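Local coordinates for protein vibralactone Cyclase (Boreostereum vibrans, PDB 6KD0) that forms the fused bicyclic beta-lactone of vibralactone by a hydrolase-catalysed cyclization, using an alpha/beta hydrolase fold, at residues K93-L98 with K124-A129; C128-D133 with G161-D166; Y83-S88 with I120-L125; G170-G175 with W336-T341; F53-L58 with D114-R119. All blocks are in the same frame, centred on the assembly; numbering follows the deposited sequence.

Contact 1 (K93-L98 with K124-A129); sequences KTYPLL and KLQVCA
This is the closing step of a beta-alpha-beta crossover of the alpha/beta hydrolase fold: strand 97-101 leads through helix 115-125 into strand 128-132, which lies parallel beside it. Cys128 grips the residues before and after Leu97, its N donating to Pro96 O (3.0 Å) and its O accepting from Leu98 N (2.8 Å, nearly straight at 176°). Proline suits its place, because the parallel bridge uses the carbonyl of Pro96 and asks for no N-H from it. Its ring crosses Val127 at about a right angle, Pro96 CB lying 4.0 Å from Val127 CG1. On the face of Leu98 and Ala129, Leu98 CD2 meets Ala129 CB at 4.3 Å. Gln126, with positive phi, turns the chain out of the helix, and its NE2 bonds back to Asp123 O. Tyr95 lies alongside Gln126, ring and amide planes nearly perpendicular, while Cys128 SG sits obliquely 5.2 Å from the Tyr95 ring centroid. A water joins the two polar ends, 2.8 Å from Tyr95 OH and donating to Gln126 OE1 over 2.8 Å.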
# COMPACT_ATOMS: atom_id res chain seq x y z
N LYS A 93 -18.86 -20.09 8.04
CA LYS A 93 -19.13 -18.85 7.33
C LYS A 93 -17.92 -18.46 6.48
O LYS A 93 -16.77 -18.66 6.89
CB LYS A 93 -19.47 -17.74 8.33
CG LYS A 93 -20.11 -16.50 7.74
CD LYS A 93 -20.58 -15.59 8.87
CE LYS A 93 -20.85 -14.17 8.41
NZ LYS A 93 -22.01 -14.05 7.50
N THR A 94 -18.18 -17.90 5.30
CA THR A 94 -17.14 -17.34 4.44
C THR A 94 -17.28 -15.82 4.37
O THR A 94 -18.38 -15.27 4.48
CB THR A 94 -17.18 -17.94 3.03
OG1 THR A 94 -18.45 -17.66 2.43
CG2 THR A 94 -16.96 -19.44 3.08
N TYR A 95 -16.16 -15.15 4.16
CA TYR A 95 -16.06 -13.71 4.27
C TYR A 95 -15.46 -13.12 3.00
O TYR A 95 -14.80 -13.83 2.24
CB TYR A 95 -15.20 -13.32 5.47
CG TYR A 95 -15.71 -13.91 6.75
CD1 TYR A 95 -16.70 -13.26 7.48
CD2 TYR A 95 -15.25 -15.13 7.21
CE1 TYR A 95 -17.19 -13.80 8.66
CE2 TYR A 95 -15.73 -15.68 8.39
CZ TYR A 95 -16.69 -15.02 9.10
OH TYR A 95 -17.16 -15.58 10.27
N PRO A 96 -15.66 -11.82 2.76
CA PRO A 96 -14.93 -11.16 1.67
C PRO A 96 -13.43 -11.23 1.91
O PRO A 96 -12.96 -11.55 3.01
CB PRO A 96 -15.43 -9.71 1.70
CG PRO A 96 -16.72 -9.76 2.52
CD PRO A 96 -16.56 -10.89 3.47
N LEU A 97 -12.67 -10.92 0.85
CA LEU A 97 -11.23 -11.17 0.78
C LEU A 97 -10.49 -9.84 0.63
O LEU A 97 -10.75 -9.10 -0.32
CB LEU A 97 -10.92 -12.07 -0.42
CG LEU A 97 -9.78 -13.09 -0.37
CD1 LEU A 97 -9.18 -13.35 -1.76
CD2 LEU A 97 -8.72 -12.72 0.62
N LEU A 98 -9.59 -9.55 1.56
CA LEU A 98 -8.72 -8.38 1.48
C LEU A 98 -7.27 -8.84 1.30
O LEU A 98 -6.75 -9.59 2.13
CB LEU A 98 -8.83 -7.53 2.75
CG LEU A 98 -7.82 -6.38 2.85
CD1 LEU A 98 -8.13 -5.26 1.85
CD2 LEU A 98 -7.78 -5.83 4.28
N LYS A 124 -12.83 -6.01 12.56
CA LYS A 124 -13.71 -4.86 12.44
C LYS A 124 -14.60 -4.97 11.22
O LYS A 124 -15.79 -4.66 11.28
CB LYS A 124 -12.89 -3.57 12.39
CG LYS A 124 -13.68 -2.34 11.98
CD LYS A 124 -13.70 -1.29 13.08
CE LYS A 124 -14.72 -0.19 12.77
NZ LYS A 124 -15.87 -0.25 13.73
N LEU A 125 -14.05 -5.45 10.10
CA LEU A 125 -14.77 -5.48 8.83
C LEU A 125 -15.43 -6.81 8.55
O LEU A 125 -16.24 -6.90 7.61
CB LEU A 125 -13.81 -5.14 7.69
CG LEU A 125 -13.72 -3.68 7.28
CD1 LEU A 125 -13.75 -2.77 8.49
CD2 LEU A 125 -12.49 -3.44 6.44
N GLN A 126 -15.08 -7.84 9.32
CA GLN A 126 -15.46 -9.21 9.02
C GLN A 126 -15.02 -9.60 7.61
O GLN A 126 -15.83 -9.96 6.75
CB GLN A 126 -16.97 -9.40 9.23
CG GLN A 126 -17.39 -9.22 10.69
CD GLN A 126 -16.83 -10.31 11.59
OE1 GLN A 126 -17.26 -11.45 11.53
NE2 GLN A 126 -15.85 -9.96 12.41
N VAL A 127 -13.71 -9.50 7.37
CA VAL A 127 -13.11 -9.96 6.12
C VAL A 127 -11.89 -10.79 6.48
O VAL A 127 -11.30 -10.62 7.54
CB VAL A 127 -12.70 -8.81 5.18
CG1 VAL A 127 -13.90 -7.90 4.87
CG2 VAL A 127 -11.56 -8.01 5.79
N CYS A 128 -11.53 -11.71 5.59
CA CYS A 128 -10.26 -12.42 5.67
C CYS A 128 -9.19 -11.56 5.01
O CYS A 128 -9.34 -11.17 3.85
CB CYS A 128 -10.33 -13.78 4.98
SG CYS A 128 -11.56 -14.87 5.71
N ALA A 129 -8.13 -11.27 5.74
CA ALA A 129 -7.02 -10.49 5.20
C ALA A 129 -5.87 -11.42 4.84
O ALA A 129 -5.68 -12.47 5.46
CB ALA A 129 -6.54 -9.44 6.20
O HOH W 1 -16.69 -13.99 12.48

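Contact 2 (C128-D133 with G161-D166); sequences CAVSID and GSFNAD
The tight part of this contact is a small buried cluster around Cys128, whose slim side chain suits a place crowded by the loop 161-166. Cys128 CB lies 3.8 Å from Ala165 CB and also meets the edge of the Phe163 ring, near its plane, at CD1 (4.1 Å). Cys128 SG reaches backbone oxygens instead, 3.3 Å from Phe163 O and 3.5 Å from Asn164 O. Phe163 takes the crowded first torsion (chi1 51°), and the Val130 side chain crosses it at about a right angle, Val130 CG2 lying 3.9 Å from Phe163 CE1 and oblique to the ring. The other side is loose: Gly161 and Ser162 are exposed and do not touch the strand, though Gly161 O accepts Asn164 N to close the turn. Asn164, at home with its positive phi, leads its amide away, ND2 bonding to Lys93 O and Lys91 O. The loop, which links helix 144-158 to strand 171-176, thus rests on strand 128-132, with Phe163 also on Ile84 of strand 76-85 and Ala165 on Leu97 of strand 97-101.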
# COMPACT_ATOMS: atom_id res chain seq x y z
N CYS A 128 -11.53 -11.71 5.59
CA CYS A 128 -10.26 -12.42 5.67
C CYS A 128 -9.19 -11.56 5.01
O CYS A 128 -9.34 -11.17 3.85
CB CYS A 128 -10.33 -13.78 4.98
SG CYS A 128 -11.56 -14.87 5.71
N ALA A 129 -8.13 -11.27 5.74
CA ALA A 129 -7.02 -10.49 5.20
C ALA A 129 -5.87 -11.42 4.84
O ALA A 129 -5.68 -12.47 5.46
CB ALA A 129 -6.54 -9.44 6.20
N VAL A 130 -5.11 -11.02 3.83
CA VAL A 130 -3.94 -11.77 3.38
C VAL A 130 -2.78 -10.80 3.27
O VAL A 130 -2.95 -9.70 2.72
CB VAL A 130 -4.20 -12.46 2.02
CG1 VAL A 130 -3.01 -13.31 1.63
CG2 VAL A 130 -5.48 -13.26 2.07
N SER A 131 -1.62 -11.18 3.79
CA SER A 131 -0.40 -10.38 3.75
C SER A 131 0.74 -11.27 3.27
O SER A 131 0.84 -12.42 3.69
CB SER A 131 -0.08 -9.83 5.14
OG SER A 131 0.95 -8.85 5.06
N ILE A 132 1.60 -10.77 2.38
CA ILE A 132 2.60 -11.64 1.76
C ILE A 132 4.00 -11.04 1.85
O ILE A 132 4.20 -9.82 1.80
CB ILE A 132 2.23 -11.99 0.30
CG1 ILE A 132 2.68 -10.90 -0.70
CG2 ILE A 132 0.75 -12.35 0.20
CD1 ILE A 132 1.90 -9.58 -0.58
N ASP A 133 4.99 -11.93 1.98
CA ASP A 133 6.40 -11.55 2.10
C ASP A 133 7.06 -11.59 0.72
O ASP A 133 7.87 -12.47 0.40
CB ASP A 133 7.11 -12.48 3.08
CG ASP A 133 6.63 -12.29 4.51
OD1 ASP A 133 5.94 -11.29 4.78
OD2 ASP A 133 6.95 -13.15 5.37
N GLY A 161 -11.30 -20.49 -0.18
CA GLY A 161 -12.17 -21.29 0.68
C GLY A 161 -11.43 -21.97 1.80
O GLY A 161 -12.00 -22.19 2.88
N SER A 162 -10.16 -22.29 1.59
CA SER A 162 -9.38 -22.98 2.61
C SER A 162 -9.09 -22.10 3.82
O SER A 162 -8.72 -22.64 4.87
CB SER A 162 -8.09 -23.53 2.00
OG SER A 162 -7.17 -22.49 1.79
N PHE A 163 -9.28 -20.78 3.74
CA PHE A 163 -9.21 -19.97 4.96
C PHE A 163 -10.49 -19.13 5.13
O PHE A 163 -10.45 -18.01 5.66
CB PHE A 163 -7.94 -19.11 4.99
CG PHE A 163 -7.69 -18.30 3.75
CD1 PHE A 163 -8.16 -17.00 3.66
CD2 PHE A 163 -6.95 -18.82 2.70
CE1 PHE A 163 -7.93 -16.24 2.51
CE2 PHE A 163 -6.72 -18.07 1.56
CZ PHE A 163 -7.21 -16.78 1.46
N ASN A 164 -11.63 -19.69 4.71
CA ASN A 164 -12.97 -19.14 4.98
C ASN A 164 -13.24 -17.84 4.23
O ASN A 164 -14.06 -17.02 4.67
CB ASN A 164 -13.19 -18.91 6.48
CG ASN A 164 -13.41 -20.20 7.24
OD1 ASN A 164 -12.47 -20.91 7.56
ND2 ASN A 164 -14.68 -20.49 7.55
N ALA A 165 -12.58 -17.63 3.09
CA ALA A 165 -12.79 -16.44 2.27
C ALA A 165 -13.51 -16.82 0.98
O ALA A 165 -13.41 -17.95 0.50
CB ALA A 165 -11.46 -15.75 1.94
N ASP A 166 -14.26 -15.86 0.45
CA ASP A 166 -14.91 -16.04 -0.84
C ASP A 166 -14.82 -14.72 -1.59
O ASP A 166 -15.52 -13.76 -1.25
CB ASP A 166 -16.36 -16.51 -0.67
CG ASP A 166 -17.12 -16.61 -2.00
OD1 ASP A 166 -16.52 -16.39 -3.08
OD2 ASP A 166 -18.33 -16.94 -1.96

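Contact 3 (Y83-S88 with I120-L125); sequences YIPTSS and IICDKL
Strand 83-85 and helix 120-125 run in nearly the same direction, their axes 28° apart and 7.4 Å apart at closest approach, with Pro85 and Asp123 the nearest pair of alpha carbons. So close an approach calls for a small residue on the helix, and Cys122 supplies it. Its CB lies 3.9 Å from Tyr83 CB and 3.7 Å from Tyr83 O, while its SG, turned away from a staggered position (chi1 95°), lies alongside the peptide joining Tyr83 to Ile84, 4.0 Å from Ile84 N. Pro85 offers a compact, rigid ring: its CB packs against Cys122 O at 3.8 Å. Tyr83 touches the helix with its CB; CG is anti to the carbonyl carbon, and the ring leads off to place OH on Asp115 OD1. At the more open end the two chains are joined by a water. Ser87 OG donates to it over 2.8 Å, and it donates in turn to Asp123 OD1 over a short 2.5 Å. That carboxylate oxygen also forms a salt bridge with Arg63 NE, which would stabilise its negative charge. Strand 76-85 sits in the sheet between strands 64-73 and 128-132, and helix 115-125 packs on it here while its Ile121 and Leu125 touch helix 321-338.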
# COMPACT_ATOMS: atom_id res chain seq x y z
N TYR A 83 -5.64 -13.78 7.98
CA TYR A 83 -6.26 -13.22 9.17
C TYR A 83 -7.75 -13.49 9.00
O TYR A 83 -8.38 -12.91 8.11
CB TYR A 83 -5.99 -11.71 9.29
CG TYR A 83 -4.52 -11.32 9.30
CD1 TYR A 83 -3.77 -11.32 8.12
CD2 TYR A 83 -3.89 -10.95 10.48
CE1 TYR A 83 -2.44 -10.98 8.13
CE2 TYR A 83 -2.54 -10.60 10.50
CZ TYR A 83 -1.82 -10.62 9.31
OH TYR A 83 -0.48 -10.29 9.32
N ILE A 84 -8.29 -14.36 9.84
CA ILE A 84 -9.59 -14.98 9.61
C ILE A 84 -10.48 -14.63 10.80
O ILE A 84 -10.13 -14.94 11.94
CB ILE A 84 -9.46 -16.50 9.47
CG1 ILE A 84 -8.43 -16.83 8.38
CG2 ILE A 84 -10.84 -17.14 9.24
CD1 ILE A 84 -7.78 -18.19 8.51
N PRO A 85 -11.63 -13.96 10.59
CA PRO A 85 -12.54 -13.68 11.71
C PRO A 85 -13.19 -14.95 12.21
O PRO A 85 -13.56 -15.83 11.43
CB PRO A 85 -13.59 -12.74 11.10
CG PRO A 85 -13.46 -12.85 9.63
CD PRO A 85 -12.11 -13.43 9.30
N THR A 86 -13.33 -15.04 13.53
CA THR A 86 -13.90 -16.23 14.17
C THR A 86 -14.85 -15.85 15.29
O THR A 86 -14.95 -16.58 16.27
CB THR A 86 -12.82 -17.15 14.74
OG1 THR A 86 -12.11 -16.48 15.78
CG2 THR A 86 -11.85 -17.61 13.67
N SER A 87 -15.54 -14.71 15.17
CA SER A 87 -16.52 -14.33 16.18
C SER A 87 -17.93 -14.82 15.87
O SER A 87 -18.76 -14.90 16.79
CB SER A 87 -16.53 -12.81 16.38
OG SER A 87 -16.79 -12.12 15.17
N SER A 88 -18.23 -15.12 14.61
CA SER A 88 -19.53 -15.70 14.29
C SER A 88 -19.69 -17.06 14.97
O SER A 88 -18.73 -17.84 15.03
CB SER A 88 -19.68 -15.86 12.78
OG SER A 88 -20.86 -16.58 12.47
N ILE A 120 -6.75 -6.28 13.59
CA ILE A 120 -7.85 -5.40 13.94
C ILE A 120 -8.86 -5.36 12.81
O ILE A 120 -10.07 -5.57 13.02
CB ILE A 120 -7.29 -4.01 14.30
CG1 ILE A 120 -6.46 -4.14 15.58
CG2 ILE A 120 -8.42 -2.99 14.42
CD1 ILE A 120 -5.52 -3.01 15.82
N ILE A 121 -8.37 -5.21 11.57
CA ILE A 121 -9.26 -4.94 10.45
C ILE A 121 -10.12 -6.16 10.16
O ILE A 121 -11.32 -6.05 9.91
CB ILE A 121 -8.46 -4.50 9.21
CG1 ILE A 121 -8.06 -3.02 9.33
CG2 ILE A 121 -9.27 -4.75 7.93
CD1 ILE A 121 -7.06 -2.56 8.29
N CYS A 122 -9.52 -7.35 10.23
CA CYS A 122 -10.28 -8.56 9.93
C CYS A 122 -11.44 -8.71 10.91
O CYS A 122 -12.53 -9.12 10.50
CB CYS A 122 -9.36 -9.79 9.93
SG CYS A 122 -9.21 -10.76 11.45
N ASP A 123 -11.25 -8.30 12.16
CA ASP A 123 -12.36 -8.35 13.11
C ASP A 123 -13.34 -7.21 12.87
O ASP A 123 -14.56 -7.42 12.91
CB ASP A 123 -11.81 -8.32 14.54
CG ASP A 123 -12.88 -8.17 15.60
OD1 ASP A 123 -13.68 -9.12 15.76
OD2 ASP A 123 -12.89 -7.12 16.28
N LYS A 124 -12.83 -6.01 12.56
CA LYS A 124 -13.71 -4.86 12.44
C LYS A 124 -14.60 -4.97 11.22
O LYS A 124 -15.79 -4.66 11.28
CB LYS A 124 -12.89 -3.57 12.39
CG LYS A 124 -13.68 -2.34 11.98
CD LYS A 124 -13.70 -1.29 13.08
CE LYS A 124 -14.72 -0.19 12.77
NZ LYS A 124 -15.87 -0.25 13.73
N LEU A 125 -14.05 -5.45 10.10
CA LEU A 125 -14.77 -5.48 8.83
C LEU A 125 -15.43 -6.81 8.55
O LEU A 125 -16.24 -6.90 7.61
CB LEU A 125 -13.81 -5.14 7.69
CG LEU A 125 -13.72 -3.68 7.28
CD1 LEU A 125 -13.75 -2.77 8.49
CD2 LEU A 125 -12.49 -3.44 6.44
O HOH W 2 -14.19 -11.35 14.66

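Contact 4 (G170-G175 with W336-T341); sequences GFVIAG and WLFSKT
Apolar contact comes first. Val172, on the strand 171-176 that runs on to Gly175 of a probable nucleophile elbow, presents both methyls to the end of helix 321-338: with CG1 anti to the backbone N and CG2 anti to the carbonyl carbon, the branches part toward different partners. Val172 CG2 sits over the centre of the Phe338 ring in a CH-pi contact, 3.6 Å from the centroid and 15° off the normal, while Val172 CG1 meets Leu337 CD1 at 3.8 Å, the two side chains crossing at about a right angle. Steric fit governs the strand's start. Gly170 C lies at the Phe338 ring edge, and Gly170 CA is only 3.1 Å from Thr341 OG1; a beta carbon there would clash with both partners, and the backbone angles themselves demand glycine. Among the polar bonds, Thr341 OG1 ties the turn to Lys169 O, just before the strand, while at the end of the helix Ser339 OG donates to Trp336 O over 2.5 Å, in the carbonyl plane on a lone pair. An alanine in place of Phe338 would remove the ring under Val172 CG2 and would probably loosen the helix end against Pro96 and Leu98 as well. Between the two segments the join thus rests mainly on shape and dispersion, with Thr341 OG1 to Lys169 O as a directional tie at its edge.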
# COMPACT_ATOMS: atom_id res chain seq x y z
N GLY A 170 -16.54 -10.12 -2.28
CA GLY A 170 -15.74 -8.92 -2.21
C GLY A 170 -14.30 -9.32 -2.29
O GLY A 170 -13.89 -10.30 -1.65
N PHE A 171 -13.51 -8.58 -3.07
CA PHE A 171 -12.12 -8.94 -3.33
C PHE A 171 -11.39 -7.61 -3.54
O PHE A 171 -11.37 -7.07 -4.64
CB PHE A 171 -12.01 -9.87 -4.53
CG PHE A 171 -10.65 -10.46 -4.74
CD1 PHE A 171 -9.66 -10.37 -3.77
CD2 PHE A 171 -10.35 -11.13 -5.92
CE1 PHE A 171 -8.40 -10.92 -3.99
CE2 PHE A 171 -9.11 -11.68 -6.14
CZ PHE A 171 -8.13 -11.57 -5.18
N VAL A 172 -10.82 -7.08 -2.45
CA VAL A 172 -10.20 -5.76 -2.43
C VAL A 172 -8.69 -5.92 -2.32
O VAL A 172 -8.20 -6.63 -1.42
CB VAL A 172 -10.75 -4.91 -1.27
CG1 VAL A 172 -9.97 -3.60 -1.15
CG2 VAL A 172 -12.23 -4.62 -1.49
N ILE A 173 -7.95 -5.26 -3.19
CA ILE A 173 -6.50 -5.23 -3.06
C ILE A 173 -6.10 -3.88 -2.50
O ILE A 173 -6.66 -2.83 -2.86
CB ILE A 173 -5.78 -5.52 -4.39
CG1 ILE A 173 -4.28 -5.67 -4.15
CG2 ILE A 173 -6.06 -4.42 -5.42
CD1 ILE A 173 -3.55 -6.28 -5.30
N ALA A 174 -5.16 -3.89 -1.56
CA ALA A 174 -4.79 -2.68 -0.86
C ALA A 174 -3.29 -2.72 -0.66
O ALA A 174 -2.72 -3.79 -0.48
CB ALA A 174 -5.52 -2.56 0.49
N GLY A 175 -2.64 -1.56 -0.74
CA GLY A 175 -1.20 -1.53 -0.54
C GLY A 175 -0.73 -0.17 -0.06
O GLY A 175 -1.35 0.86 -0.34
N TRP A 336 -16.03 1.19 2.20
CA TRP A 336 -16.67 1.67 0.98
C TRP A 336 -16.48 0.66 -0.14
O TRP A 336 -17.45 0.24 -0.79
CB TRP A 336 -16.10 3.03 0.58
CG TRP A 336 -16.55 3.49 -0.78
CD1 TRP A 336 -17.83 3.71 -1.19
CD2 TRP A 336 -15.71 3.76 -1.90
NE1 TRP A 336 -17.84 4.12 -2.51
CE2 TRP A 336 -16.55 4.16 -2.97
CE3 TRP A 336 -14.33 3.72 -2.11
CZ2 TRP A 336 -16.05 4.51 -4.23
CZ3 TRP A 336 -13.83 4.06 -3.36
CH2 TRP A 336 -14.70 4.46 -4.40
N LEU A 337 -15.24 0.21 -0.35
CA LEU A 337 -14.98 -0.75 -1.42
C LEU A 337 -15.74 -2.06 -1.20
O LEU A 337 -16.32 -2.61 -2.15
CB LEU A 337 -13.48 -1.00 -1.53
CG LEU A 337 -12.69 0.23 -1.94
CD1 LEU A 337 -11.17 -0.02 -1.80
CD2 LEU A 337 -13.03 0.64 -3.37
N PHE A 338 -15.75 -2.57 0.02
CA PHE A 338 -16.48 -3.80 0.29
C PHE A 338 -17.99 -3.61 0.20
O PHE A 338 -18.71 -4.58 -0.03
CB PHE A 338 -16.08 -4.36 1.66
CG PHE A 338 -14.77 -5.11 1.65
CD1 PHE A 338 -14.60 -6.26 0.89
CD2 PHE A 338 -13.70 -4.67 2.42
CE1 PHE A 338 -13.41 -6.96 0.90
CE2 PHE A 338 -12.50 -5.36 2.43
CZ PHE A 338 -12.35 -6.50 1.67
N SER A 339 -18.49 -2.37 0.35
CA SER A 339 -19.92 -2.12 0.23
C SER A 339 -20.43 -2.30 -1.19
O SER A 339 -21.65 -2.29 -1.40
CB SER A 339 -20.28 -0.72 0.72
OG SER A 339 -19.90 0.25 -0.25
N LYS A 340 -19.54 -2.45 -2.17
CA LYS A 340 -19.96 -2.69 -3.54
C LYS A 340 -20.33 -4.15 -3.80
O LYS A 340 -20.88 -4.45 -4.86
CB LYS A 340 -18.85 -2.22 -4.49
CG LYS A 340 -18.55 -0.75 -4.27
CD LYS A 340 -17.81 -0.11 -5.42
CE LYS A 340 -17.87 1.41 -5.31
NZ LYS A 340 -19.27 1.93 -5.37
N THR A 341 -20.06 -5.04 -2.84
CA THR A 341 -20.59 -6.40 -2.85
C THR A 341 -21.07 -6.72 -1.44
O THR A 341 -20.52 -7.59 -0.75
CB THR A 341 -19.54 -7.42 -3.31
OG1 THR A 341 -18.32 -7.21 -2.60
CG2 THR A 341 -19.28 -7.29 -4.80

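Contact 5 (F53-L58 with D114-R119); sequences FLEPSL and DDYDLR
Tyr116 is the middle of this contact, its broad ring suited to bridging two helical segments. Leu58 lies over one face, with CD1 4.0 Å from the ring centroid and CD2 3.7 Å from Tyr116 CG; a forked leucine can touch both ends of the ring in this way. At the ring edge stand Leu54 CB and Glu55 OE2, the latter accepting a weak hydrogen bond from Tyr116 OH (3.4 Å). Glu55, bent at chi2 (81°), brings its carboxylate there with its plane almost perpendicular to the ring. Leu54 CD2 reaches further, to Tyr116 CB at 4.0 Å and Asp117 OD1 at 3.6 Å. Replacing Tyr116 by an alanine would strip Leu58 of its aromatic surface and Glu55 of a donor, and would probably weaken the hold of residues 53-58 on the helix. Around this shell, Arg119 sets its guanidinium face against Tyr116 CE1, and Leu58 CD2 rests on Arg119 CD. Arg119 NE and NH2 both grip Asp115 OD2 (2.9 and 2.8 Å), NH2 on the syn lone pair, while Asp115 OD1 serves Arg81 and Tyr83. Asp117 OD2 pairs with Arg318. Here the end of helix 35-54 and the 3-10 turn after it lean on the first turns of helix 115-125, part of the helical layer flanking the central sheet of the alpha/beta hydrolase fold.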
# COMPACT_ATOMS: atom_id res chain seq x y z
N PHE A 53 1.74 0.48 20.72
CA PHE A 53 0.59 1.38 20.75
C PHE A 53 -0.71 0.65 20.41
O PHE A 53 -1.77 0.96 20.98
CB PHE A 53 0.79 2.56 19.80
CG PHE A 53 -0.44 3.43 19.67
CD1 PHE A 53 -0.70 4.41 20.62
CD2 PHE A 53 -1.36 3.25 18.64
CE1 PHE A 53 -1.84 5.20 20.53
CE2 PHE A 53 -2.49 4.04 18.55
CZ PHE A 53 -2.72 5.02 19.50
N LEU A 54 -0.66 -0.28 19.47
CA LEU A 54 -1.87 -0.93 19.00
C LEU A 54 -2.34 -2.06 19.90
O LEU A 54 -3.51 -2.45 19.81
CB LEU A 54 -1.64 -1.50 17.60
CG LEU A 54 -2.27 -0.88 16.35
CD1 LEU A 54 -2.73 0.53 16.54
CD2 LEU A 54 -1.28 -1.02 15.18
N GLU A 55 -1.45 -2.59 20.75
CA GLU A 55 -1.77 -3.74 21.61
C GLU A 55 -3.11 -3.63 22.33
O GLU A 55 -3.88 -4.61 22.29
CB GLU A 55 -0.62 -3.94 22.60
CG GLU A 55 -0.81 -5.09 23.57
CD GLU A 55 -0.45 -6.42 22.96
OE1 GLU A 55 -1.21 -7.40 23.17
OE2 GLU A 55 0.60 -6.51 22.27
N PRO A 56 -3.47 -2.51 22.98
CA PRO A 56 -4.77 -2.45 23.66
C PRO A 56 -5.97 -2.43 22.74
O PRO A 56 -7.08 -2.61 23.22
CB PRO A 56 -4.70 -1.14 24.47
CG PRO A 56 -3.30 -0.69 24.41
CD PRO A 56 -2.66 -1.30 23.23
N SER A 57 -5.79 -2.19 21.44
CA SER A 57 -6.87 -2.20 20.48
C SER A 57 -7.03 -3.55 19.78
O SER A 57 -7.96 -3.70 18.99
CB SER A 57 -6.66 -1.11 19.43
OG SER A 57 -6.55 0.15 20.04
N LEU A 58 -6.16 -4.51 20.05
CA LEU A 58 -6.30 -5.81 19.40
C LEU A 58 -7.61 -6.46 19.84
O LEU A 58 -8.01 -6.32 21.01
CB LEU A 58 -5.13 -6.73 19.76
CG LEU A 58 -3.74 -6.49 19.18
CD1 LEU A 58 -2.78 -7.56 19.69
CD2 LEU A 58 -3.74 -6.49 17.66
N ASP A 114 2.29 -4.83 9.23
CA ASP A 114 0.87 -4.50 9.34
C ASP A 114 0.13 -5.56 10.12
O ASP A 114 -1.11 -5.55 10.15
CB ASP A 114 0.27 -4.31 7.94
CG ASP A 114 1.06 -3.31 7.12
OD1 ASP A 114 1.01 -2.10 7.45
OD2 ASP A 114 1.75 -3.73 6.16
N ASP A 115 0.87 -6.44 10.80
CA ASP A 115 0.23 -7.60 11.43
C ASP A 115 -0.89 -7.17 12.38
O ASP A 115 -2.04 -7.61 12.25
CB ASP A 115 1.30 -8.42 12.14
CG ASP A 115 0.79 -9.77 12.59
OD1 ASP A 115 0.42 -10.60 11.73
OD2 ASP A 115 0.79 -10.01 13.81
N TYR A 116 -0.58 -6.29 13.34
CA TYR A 116 -1.61 -5.87 14.28
C TYR A 116 -2.75 -5.15 13.57
O TYR A 116 -3.93 -5.43 13.83
CB TYR A 116 -1.02 -4.99 15.38
CG TYR A 116 -0.28 -5.78 16.45
CD1 TYR A 116 0.19 -7.07 16.20
CD2 TYR A 116 -0.05 -5.23 17.70
CE1 TYR A 116 0.86 -7.79 17.18
CE2 TYR A 116 0.62 -5.94 18.68
CZ TYR A 116 1.07 -7.21 18.42
OH TYR A 116 1.74 -7.90 19.39
N ASP A 117 -2.42 -4.27 12.61
CA ASP A 117 -3.48 -3.54 11.92
C ASP A 117 -4.44 -4.52 11.26
O ASP A 117 -5.66 -4.36 11.36
CB ASP A 117 -2.89 -2.59 10.88
CG ASP A 117 -2.52 -1.23 11.46
OD1 ASP A 117 -3.30 -0.69 12.27
OD2 ASP A 117 -1.45 -0.69 11.12
N LEU A 118 -3.91 -5.59 10.65
CA LEU A 118 -4.78 -6.52 9.94
C LEU A 118 -5.57 -7.40 10.91
O LEU A 118 -6.73 -7.73 10.64
CB LEU A 118 -3.98 -7.37 8.95
CG LEU A 118 -3.42 -6.58 7.75
CD1 LEU A 118 -2.58 -7.46 6.83
CD2 LEU A 118 -4.53 -5.89 6.94
N ARG A 119 -4.97 -7.77 12.07
CA ARG A 119 -5.76 -8.44 13.10
C ARG A 119 -6.97 -7.59 13.45
O ARG A 119 -8.09 -8.10 13.55
CB ARG A 119 -4.92 -8.70 14.35
CG ARG A 119 -3.85 -9.74 14.22
CD ARG A 119 -2.98 -9.71 15.46
NE ARG A 119 -1.69 -10.36 15.25
CZ ARG A 119 -1.21 -11.33 16.02
NH1 ARG A 119 -1.91 -11.78 17.06
NH2 ARG A 119 -0.02 -11.83 15.76

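From the N terminus, residues 53-58 open contact 5, and strand 76-85 and the run into strand 97-101 open contacts 3 and 1 before it closes at 114-119; contact 5 therefore crosses both. Contacts 3 and 1 then close almost together, sharing Lys124 and Leu125 at the end of helix 115-125. Contact 2 starts where contact 1 finishes, on Cys128 and Ala129, and closes a loop of 27 intervening residues at 161-166. Contact 4 begins only after that and closes a loop of 160 intervening residues at the C terminus. Contacts 1 to 4 adjoin neighbouring strands of one sheet; contacts 3 and 5 meet through Tyr83 OH and Asp115 OD1, bringing the end of helix 35-54 into the same framework.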